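Local coordinates for protein Vv2_1132 (Vibrio vulnificus CMCP6, PDB 5Y9S) that is a LysR-type transcriptional regulator that assembles as a tetramer and presumably binds promoter DNA through its winged helix-turn-helix domains, at the interface of chains A and B and the interface of chains A and C. Numbering follows the deposited sequence. Chains: chain A/B/C, Vv2_1132.

Contact 1: the interface of chains A and B. Residues chain A 50-51, 53, 68, 71-72, 75, 79; chain B 86, 90.
The phenol oxygen OH of A:Tyr75 is gripped by a hydrogen bond from the terminal nitrogen NZ of A:Lys71 at 3.1 Å, one turn back along the same helix. This is the linker-helix dimer interface of a LysR-type regulator: helix 67-90 of chain A and helix 67-91 of chain B pair about a two-fold, so the contact recurs with chains exchanged. No nitrogen or oxygen pair bonds across this patch, and apolar packing carries it. B:Phe90 is the inserted group, hiding 113 Å² against chain A; its CG stands anti to its own carbonyl carbon (chi1 -80°). CD1 of A:Ile51 lies over one ring face, 3.7 Å from the centroid, in a CH-pi contact from the end of helix 37-51. CG of A:Lys71 meets the rim atom CZ of B:Phe90 at 3.5 Å, tip to tip, and CE lies loosely over the opposite face, near the rim; the chain stays extended until chi4 (41°) bends NZ to the tyrosine. The rim of the phenyl ring meets the face of A:Tyr75, with planes 73° apart and CE2 of B:Phe90 3.8 Å from CE1 of A:Tyr75. The lysine bond may help to hold the tyrosine ring that receives this edge. One turn earlier on its helix, B:Thr86 slides antiparallel past A:Tyr75; its hydroxyl OG1 sits 3.3 Å from ring carbon CD2, while its methyl CG2 faces CE1 of A:Phe72 at 3.9 Å.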
ATOM      1  N   TRP A  50       4.174   7.550  12.960  1.00 15.52           N
ATOM      2  CA  TRP A  50       3.980   6.233  13.582  1.00  9.52           C
ATOM      3  C   TRP A  50       4.543   6.202  14.994  1.00 20.82           C
ATOM      4  O   TRP A  50       3.895   5.711  15.931  1.00 23.60           O
ATOM      5  CB  TRP A  50       4.655   5.141  12.732  1.00 16.22           C
ATOM      6  CG  TRP A  50       4.515   3.746  13.293  1.00 16.60           C
ATOM      7  CD1 TRP A  50       3.507   2.858  13.038  1.00 16.00           C
ATOM      8  CD2 TRP A  50       5.417   3.074  14.204  1.00  9.30           C
ATOM      9  NE1 TRP A  50       3.721   1.687  13.743  1.00 20.83           N
ATOM     10  CE2 TRP A  50       4.884   1.792  14.456  1.00 18.53           C
ATOM     11  CE3 TRP A  50       6.627   3.425  14.803  1.00 20.72           C
ATOM     12  CZ2 TRP A  50       5.518   0.866  15.292  1.00 26.34           C
ATOM     13  CZ3 TRP A  50       7.250   2.501  15.647  1.00 23.57           C
ATOM     14  CH2 TRP A  50       6.689   1.246  15.885  1.00 23.45           C
ATOM     15  N   ILE A  51       5.772   6.695  15.161  1.00 13.24           N
ATOM     16  CA  ILE A  51       6.367   6.661  16.488  1.00 15.58           C
ATOM     17  C   ILE A  51       5.722   7.695  17.407  1.00 19.02           C
ATOM     18  O   ILE A  51       5.620   7.480  18.618  1.00 13.95           O
ATOM     19  CB  ILE A  51       7.887   6.839  16.380  1.00 15.23           C
ATOM     20  CG1 ILE A  51       8.517   6.567  17.711  1.00 31.93           C
ATOM     21  CG2 ILE A  51       8.247   8.227  15.938  1.00 21.66           C
ATOM     22  CD1 ILE A  51       9.696   5.714  17.565  1.00 43.05           C
ATOM     23  N   VAL A  53       6.546  11.153  17.684  1.00 16.13           N
ATOM     24  CA  VAL A  53       7.340  12.342  18.017  1.00 14.05           C
ATOM     25  C   VAL A  53       8.367  12.588  16.913  1.00 13.50           C
ATOM     26  O   VAL A  53       8.691  11.672  16.147  1.00 20.98           O
ATOM     27  CB  VAL A  53       8.047  12.202  19.382  1.00 23.98           C
ATOM     28  CG1 VAL A  53       7.055  12.024  20.519  1.00 21.88           C
ATOM     29  CG2 VAL A  53       9.027  11.065  19.358  1.00 11.09           C
ATOM     30  N   HIS A  68      14.665  12.410  20.921  1.00 12.50           N
ATOM     31  CA  HIS A  68      13.924  11.199  20.592  1.00 15.18           C
ATOM     32  C   HIS A  68      14.597  10.454  19.450  1.00 11.89           C
ATOM     33  O   HIS A  68      14.629   9.222  19.443  1.00 20.05           O
ATOM     34  CB  HIS A  68      12.479  11.533  20.245  1.00 19.23           C
ATOM     35  CG  HIS A  68      11.743  12.199  21.359  1.00 33.12           C
ATOM     36  ND1 HIS A  68      10.977  13.333  21.174  1.00 39.66           N
ATOM     37  CD2 HIS A  68      11.681  11.910  22.679  1.00 34.34           C
ATOM     38  CE1 HIS A  68      10.463  13.706  22.334  1.00 40.00           C
ATOM     39  NE2 HIS A  68      10.871  12.856  23.262  1.00 39.17           N
ATOM     40  N   LYS A  71      17.507   8.552  20.884  1.00 19.48           N
ATOM     41  CA  LYS A  71      16.989   7.398  21.613  1.00 13.45           C
ATOM     42  C   LYS A  71      16.574   6.278  20.667  1.00 20.47           C
ATOM     43  O   LYS A  71      16.748   5.095  20.974  1.00 19.02           O
ATOM     44  CB  LYS A  71      15.792   7.827  22.471  1.00 15.16           C
ATOM     45  CG  LYS A  71      15.108   6.674  23.178  1.00 25.98           C
ATOM     46  CD  LYS A  71      14.057   7.161  24.171  1.00 25.69           C
ATOM     47  CE  LYS A  71      13.399   5.983  24.910  1.00 29.67           C
ATOM     48  NZ  LYS A  71      14.424   4.952  25.269  1.00 35.90           N
ATOM     49  N   PHE A  72      16.029   6.636  19.505  1.00 14.20           N
ATOM     50  CA  PHE A  72      15.429   5.658  18.612  1.00 15.47           C
ATOM     51  C   PHE A  72      16.469   4.819  17.885  1.00 11.78           C
ATOM     52  O   PHE A  72      16.130   3.766  17.335  1.00 21.08           O
ATOM     53  CB  PHE A  72      14.521   6.387  17.622  1.00 11.22           C
ATOM     54  CG  PHE A  72      13.832   5.486  16.642  1.00 21.64           C
ATOM     55  CD1 PHE A  72      12.719   4.758  17.010  1.00 18.34           C
ATOM     56  CD2 PHE A  72      14.295   5.376  15.351  1.00 16.50           C
ATOM     57  CE1 PHE A  72      12.089   3.931  16.098  1.00 15.80           C
ATOM     58  CE2 PHE A  72      13.650   4.570  14.426  1.00 20.20           C
ATOM     59  CZ  PHE A  72      12.548   3.847  14.804  1.00 19.01           C
ATOM     60  N   TYR A  75      16.774   1.098  18.742  1.00 15.82           N
ATOM     61  CA  TYR A  75      15.548   0.385  18.373  1.00 11.88           C
ATOM     62  C   TYR A  75      15.559   0.008  16.908  1.00 15.85           C
ATOM     63  O   TYR A  75      15.189  -1.114  16.537  1.00 17.51           O
ATOM     64  CB  TYR A  75      14.308   1.220  18.680  1.00 11.59           C
ATOM     65  CG  TYR A  75      14.078   1.435  20.152  1.00 19.07           C
ATOM     66  CD1 TYR A  75      14.780   2.417  20.845  1.00 18.33           C
ATOM     67  CD2 TYR A  75      13.175   0.661  20.853  1.00 12.02           C
ATOM     68  CE1 TYR A  75      14.596   2.633  22.195  1.00 12.63           C
ATOM     69  CE2 TYR A  75      12.974   0.863  22.237  1.00 16.31           C
ATOM     70  CZ  TYR A  75      13.691   1.871  22.890  1.00 22.14           C
ATOM     71  OH  TYR A  75      13.533   2.127  24.236  1.00 25.88           O
ATOM     72  N   LEU A  79      15.995  -3.938  15.426  1.00 20.92           N
ATOM     73  CA  LEU A  79      14.985  -4.482  14.525  1.00 24.96           C
ATOM     74  C   LEU A  79      15.626  -4.997  13.241  1.00 22.88           C
ATOM     75  O   LEU A  79      15.471  -6.170  12.885  1.00 22.72           O
ATOM     76  CB  LEU A  79      13.914  -3.435  14.225  1.00 19.23           C
ATOM     77  CG  LEU A  79      12.848  -3.498  15.307  1.00 25.49           C
ATOM     78  CD1 LEU A  79      11.854  -2.330  15.211  1.00 10.56           C
ATOM     79  CD2 LEU A  79      12.155  -4.860  15.212  1.00 26.74           C
TER
ATOM     80  N   THR B  86       9.059  -0.965  21.089  1.00 15.76           N
ATOM     81  CA  THR B  86       9.410   0.296  20.452  1.00 20.62           C
ATOM     82  C   THR B  86       8.237   1.254  20.510  1.00 18.24           C
ATOM     83  O   THR B  86       8.385   2.414  20.890  1.00 31.09           O
ATOM     84  CB  THR B  86       9.824   0.064  18.994  1.00 22.20           C
ATOM     85  OG1 THR B  86      10.945  -0.827  18.931  1.00 31.09           O
ATOM     86  CG2 THR B  86      10.177   1.376  18.325  1.00 16.98           C
ATOM     87  N   PHE B  90       8.093   4.677  23.181  1.00 23.90           N
ATOM     88  CA  PHE B  90       7.996   6.034  22.677  1.00 35.69           C
ATOM     89  C   PHE B  90       6.611   6.620  22.853  1.00 43.91           C
ATOM     90  O   PHE B  90       6.425   7.812  22.603  1.00 39.03           O
ATOM     91  CB  PHE B  90       8.414   6.099  21.204  1.00 31.28           C
ATOM     92  CG  PHE B  90       9.904   6.123  21.012  1.00 25.32           C
ATOM     93  CD1 PHE B  90      10.595   7.317  20.958  1.00 21.40           C
ATOM     94  CD2 PHE B  90      10.616   4.943  20.939  1.00 20.87           C
ATOM     95  CE1 PHE B  90      11.984   7.335  20.798  1.00 17.31           C
ATOM     96  CE2 PHE B  90      11.989   4.943  20.779  1.00 16.51           C
ATOM     97  CZ  PHE B  90      12.680   6.144  20.712  1.00 19.01           C
TER

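Contact 2: the interface of chains A and C. Residues chain A 24-26, 60-63; chain C 139-140, 143-144, 165-166, 168.
A:Tyr61, on the loop joining strands 56-57 and 64-65, the wing of the winged helix-turn-helix domain, inserts its phenol into the regulatory domain of chain C and hides 115 Å² there. Its CG is anti to the backbone N (chi1 172°), which sends the ring between helix 139-147 and the loop 165-168. C:Phe143 presents its CD2 edge to one face of the tyrosine, with the ring planes 66° apart and CD2 4.0 Å from CD1 of A:Tyr61. The phenol tip meets C:Leu168 end to end, its OH 3.3 Å from methyl CD2, and the carbonyl O of C:Leu166 lies in the ring plane at its edge. Packing is tightest beside it, where CD of A:Pro62, which follows a cis peptide bond, presses on CB of C:Ser165 at 3.4 Å.

The other end of the patch is polar and water-bridged. Main-chain N of A:Phe26, at the start of helix 26-32, donates to carboxylate OD1 of C:Asp140 at 3.1 Å, nearly straight (176° at H) but from above the carboxylate plane. The positive end of the helix dipole may stabilise the carboxylate's charge. CD1 of A:Ile63 packs against CG of C:Asp140 and may limit the carboxylate's movement. Here a water enters the contact, linking carbonyl O of A:Ser60 to main-chain N of C:Asp140, the latter at 3.2 Å from the water oxygen. The loose side is at C:Gln144, which hides a mere 10 Å² and whose OE1 stays 4.2 Å from OD1 of A:Asn25. Carboxylate OD2 of C:Asp140 lies 2.8 Å from amide ND2 of A:Asn25, yet the amide N-H points away from it and no hydrogen bond forms.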
ATOM      1  N   GLY A  24      22.321  13.559   6.819  1.00 13.17           N
ATOM      2  CA  GLY A  24      21.786  14.858   7.232  1.00 17.80           C
ATOM      3  C   GLY A  24      21.308  15.757   6.108  1.00 21.59           C
ATOM      4  O   GLY A  24      21.390  16.986   6.210  1.00 17.23           O
ATOM      5  N   ASN A  25      20.783  15.172   5.039  1.00 26.97           N
ATOM      6  CA  ASN A  25      20.308  15.941   3.891  1.00 21.04           C
ATOM      7  C   ASN A  25      19.207  15.131   3.220  1.00 16.68           C
ATOM      8  O   ASN A  25      19.440  13.968   2.864  1.00 12.49           O
ATOM      9  CB  ASN A  25      21.473  16.205   2.927  1.00 21.09           C
ATOM     10  CG  ASN A  25      21.082  17.061   1.762  1.00 23.99           C
ATOM     11  OD1 ASN A  25      20.655  16.564   0.718  1.00 32.90           O
ATOM     12  ND2 ASN A  25      21.237  18.370   1.925  1.00 22.59           N
ATOM     13  N   PHE A  26      18.015  15.712   3.063  1.00 12.08           N
ATOM     14  CA  PHE A  26      16.902  14.927   2.518  1.00 11.62           C
ATOM     15  C   PHE A  26      17.231  14.420   1.119  1.00 18.10           C
ATOM     16  O   PHE A  26      17.079  13.228   0.822  1.00 15.93           O
ATOM     17  CB  PHE A  26      15.612  15.747   2.510  1.00 11.40           C
ATOM     18  CG  PHE A  26      14.880  15.685   3.804  1.00 11.09           C
ATOM     19  CD1 PHE A  26      14.077  14.603   4.100  1.00 10.67           C
ATOM     20  CD2 PHE A  26      15.037  16.677   4.762  1.00 13.61           C
ATOM     21  CE1 PHE A  26      13.438  14.517   5.304  1.00 10.46           C
ATOM     22  CE2 PHE A  26      14.376  16.611   5.965  1.00 11.06           C
ATOM     23  CZ  PHE A  26      13.585  15.524   6.245  1.00 10.66           C
ATOM     24  N   SER A  60      17.660  22.594  11.963  1.00 27.51           N
ATOM     25  CA  SER A  60      19.105  22.464  11.885  1.00 30.53           C
ATOM     26  C   SER A  60      19.573  22.213  10.453  1.00 22.78           C
ATOM     27  O   SER A  60      18.887  21.573   9.651  1.00 13.67           O
ATOM     28  CB  SER A  60      19.594  21.343  12.806  1.00 31.47           C
ATOM     29  OG  SER A  60      19.047  20.097  12.431  1.00 36.33           O
ATOM     30  N   TYR A  61      20.760  22.727  10.141  1.00 14.51           N
ATOM     31  CA  TYR A  61      21.411  22.478   8.858  1.00 23.04           C
ATOM     32  C   TYR A  61      22.861  22.123   9.143  1.00 19.93           C
ATOM     33  O   TYR A  61      23.611  22.976   9.660  1.00 24.35           O
ATOM     34  CB  TYR A  61      21.340  23.682   7.922  1.00 16.53           C
ATOM     35  CG  TYR A  61      22.178  23.508   6.661  1.00 23.52           C
ATOM     36  CD1 TYR A  61      21.682  22.817   5.556  1.00 30.52           C
ATOM     37  CD2 TYR A  61      23.455  24.054   6.573  1.00 27.99           C
ATOM     38  CE1 TYR A  61      22.440  22.666   4.391  1.00 39.36           C
ATOM     39  CE2 TYR A  61      24.228  23.913   5.413  1.00 41.43           C
ATOM     40  CZ  TYR A  61      23.713  23.215   4.330  1.00 47.77           C
ATOM     41  OH  TYR A  61      24.472  23.071   3.190  1.00 56.62           O
ATOM     42  N   PRO A  62      23.316  20.903   8.834  1.00 22.98           N
ATOM     43  CA  PRO A  62      22.588  19.766   8.260  1.00 19.59           C
ATOM     44  C   PRO A  62      21.552  19.256   9.253  1.00 14.74           C
ATOM     45  O   PRO A  62      21.593  19.679  10.410  1.00 15.17           O
ATOM     46  CB  PRO A  62      23.692  18.735   8.020  1.00 23.89           C
ATOM     47  CG  PRO A  62      24.756  19.099   9.062  1.00 20.21           C
ATOM     48  CD  PRO A  62      24.728  20.576   9.120  1.00 19.44           C
ATOM     49  N   ILE A  63      20.614  18.416   8.826  1.00 13.34           N
ATOM     50  CA  ILE A  63      19.639  17.902   9.778  1.00 16.28           C
ATOM     51  C   ILE A  63      20.337  16.986  10.766  1.00 13.04           C
ATOM     52  O   ILE A  63      21.182  16.165  10.392  1.00 14.61           O
ATOM     53  CB  ILE A  63      18.511  17.137   9.079  1.00 24.32           C
ATOM     54  CG1 ILE A  63      17.917  17.971   7.973  1.00 35.08           C
ATOM     55  CG2 ILE A  63      17.462  16.707  10.075  1.00 25.60           C
ATOM     56  CD1 ILE A  63      17.953  17.217   6.673  1.00 46.17           C
TER
ATOM     57  N   ILE C 139      14.773  23.636   7.395  1.00 29.09           N
ATOM     58  CA  ILE C 139      15.598  24.573   6.636  1.00 19.68           C
ATOM     59  C   ILE C 139      16.335  23.836   5.510  1.00 23.39           C
ATOM     60  O   ILE C 139      16.499  24.363   4.399  1.00 19.49           O
ATOM     61  CB  ILE C 139      16.562  25.336   7.582  1.00 27.86           C
ATOM     62  CG1 ILE C 139      17.348  26.402   6.831  1.00 34.30           C
ATOM     63  CG2 ILE C 139      17.523  24.444   8.319  1.00 27.29           C
ATOM     64  CD1 ILE C 139      16.561  27.669   6.689  1.00 37.23           C
ATOM     65  N   ASP C 140      16.769  22.594   5.768  1.00 22.78           N
ATOM     66  CA  ASP C 140      17.416  21.799   4.721  1.00 19.56           C
ATOM     67  C   ASP C 140      16.465  21.562   3.551  1.00 18.60           C
ATOM     68  O   ASP C 140      16.858  21.667   2.380  1.00 21.93           O
ATOM     69  CB  ASP C 140      17.909  20.466   5.301  1.00 22.25           C
ATOM     70  CG  ASP C 140      18.363  19.475   4.216  1.00 29.22           C
ATOM     71  OD1 ASP C 140      17.509  18.685   3.723  1.00 22.66           O
ATOM     72  OD2 ASP C 140      19.569  19.475   3.869  1.00 31.67           O
ATOM     73  N   PHE C 143      16.140  25.151   1.762  1.00 24.44           N
ATOM     74  CA  PHE C 143      17.319  25.429   0.943  1.00 29.03           C
ATOM     75  C   PHE C 143      17.254  24.625  -0.348  1.00 30.67           C
ATOM     76  O   PHE C 143      17.482  25.162  -1.436  1.00 23.95           O
ATOM     77  CB  PHE C 143      18.610  25.101   1.705  1.00 26.03           C
ATOM     78  CG  PHE C 143      18.965  26.096   2.775  1.00 28.33           C
ATOM     79  CD1 PHE C 143      18.220  27.247   2.950  1.00 27.95           C
ATOM     80  CD2 PHE C 143      20.055  25.875   3.603  1.00 27.97           C
ATOM     81  CE1 PHE C 143      18.556  28.169   3.937  1.00 30.95           C
ATOM     82  CE2 PHE C 143      20.399  26.792   4.590  1.00 25.86           C
ATOM     83  CZ  PHE C 143      19.652  27.938   4.761  1.00 23.94           C
ATOM     84  N   GLN C 144      16.899  23.338  -0.242  1.00 26.22           N
ATOM     85  CA  GLN C 144      16.796  22.487  -1.423  1.00 22.87           C
ATOM     86  C   GLN C 144      15.760  23.036  -2.398  1.00 29.12           C
ATOM     87  O   GLN C 144      15.961  22.995  -3.617  1.00 28.52           O
ATOM     88  CB  GLN C 144      16.451  21.051  -1.004  1.00 30.76           C
ATOM     89  CG  GLN C 144      16.696  19.999  -2.069  1.00 35.00           C
ATOM     90  CD  GLN C 144      18.177  19.871  -2.398  1.00 45.77           C
ATOM     91  OE1 GLN C 144      19.019  19.674  -1.496  1.00 44.76           O
ATOM     92  NE2 GLN C 144      18.509  19.991  -3.694  1.00 26.23           N
ATOM     93  N   SER C 165      29.189  22.453   8.621  1.00 18.41           N
ATOM     94  CA  SER C 165      28.340  22.223   7.464  1.00 27.94           C
ATOM     95  C   SER C 165      28.947  22.878   6.235  1.00 25.02           C
ATOM     96  O   SER C 165      29.693  23.851   6.332  1.00 28.65           O
ATOM     97  CB  SER C 165      26.938  22.783   7.670  1.00 27.78           C
ATOM     98  OG  SER C 165      26.940  24.170   7.381  1.00 35.71           O
ATOM     99  N   LEU C 166      28.583  22.338   5.078  1.00 35.43           N
ATOM    100  CA  LEU C 166      29.061  22.850   3.802  1.00 47.04           C
ATOM    101  C   LEU C 166      28.610  24.301   3.597  1.00 43.36           C
ATOM    102  O   LEU C 166      27.496  24.684   3.968  1.00 44.40           O
ATOM    103  CB  LEU C 166      28.546  21.930   2.678  1.00 44.12           C
ATOM    104  CG  LEU C 166      28.350  20.439   3.045  1.00 35.55           C
ATOM    105  CD1 LEU C 166      27.723  19.574   1.914  1.00 22.00           C
ATOM    106  CD2 LEU C 166      29.660  19.804   3.517  1.00 34.65           C
ATOM    107  N   LEU C 168      27.508  27.910   1.670  1.00 57.35           N
ATOM    108  CA  LEU C 168      26.282  28.109   0.897  1.00 51.10           C
ATOM    109  C   LEU C 168      26.307  29.215  -0.163  1.00 54.82           C
ATOM    110  O   LEU C 168      25.400  29.228  -1.010  1.00 40.55           O
ATOM    111  CB  LEU C 168      25.107  28.394   1.842  1.00 41.20           C
ATOM    112  CG  LEU C 168      24.639  27.214   2.703  1.00 50.58           C
ATOM    113  CD1 LEU C 168      23.577  27.672   3.712  1.00 47.29           C
ATOM    114  CD2 LEU C 168      24.144  26.027   1.853  1.00 35.53           C
TER
HETATM  115  O   HOH W   1      16.563  21.390   8.672  1.00 22.23           O

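The C-alpha centres of contact 1 and contact 2 are about 23 Å apart, and the two share no residue. Contact 2 uses the winged helix-turn-helix domain of chain A, at the start of helix 26-32 and the loop between strands 56-57 and 64-65, whereas contact 1 combines the end of its helix 37-51 with the linker helix 67-90. One chain therefore engages two neighbours at once: a linker helix of chain B through contact 1, and the regulatory domain of chain C through contact 2. Such coupling of a symmetric dimer interface to one that is not an exact two-fold could tie DNA-binding-domain placement to the tetramer's arrangement.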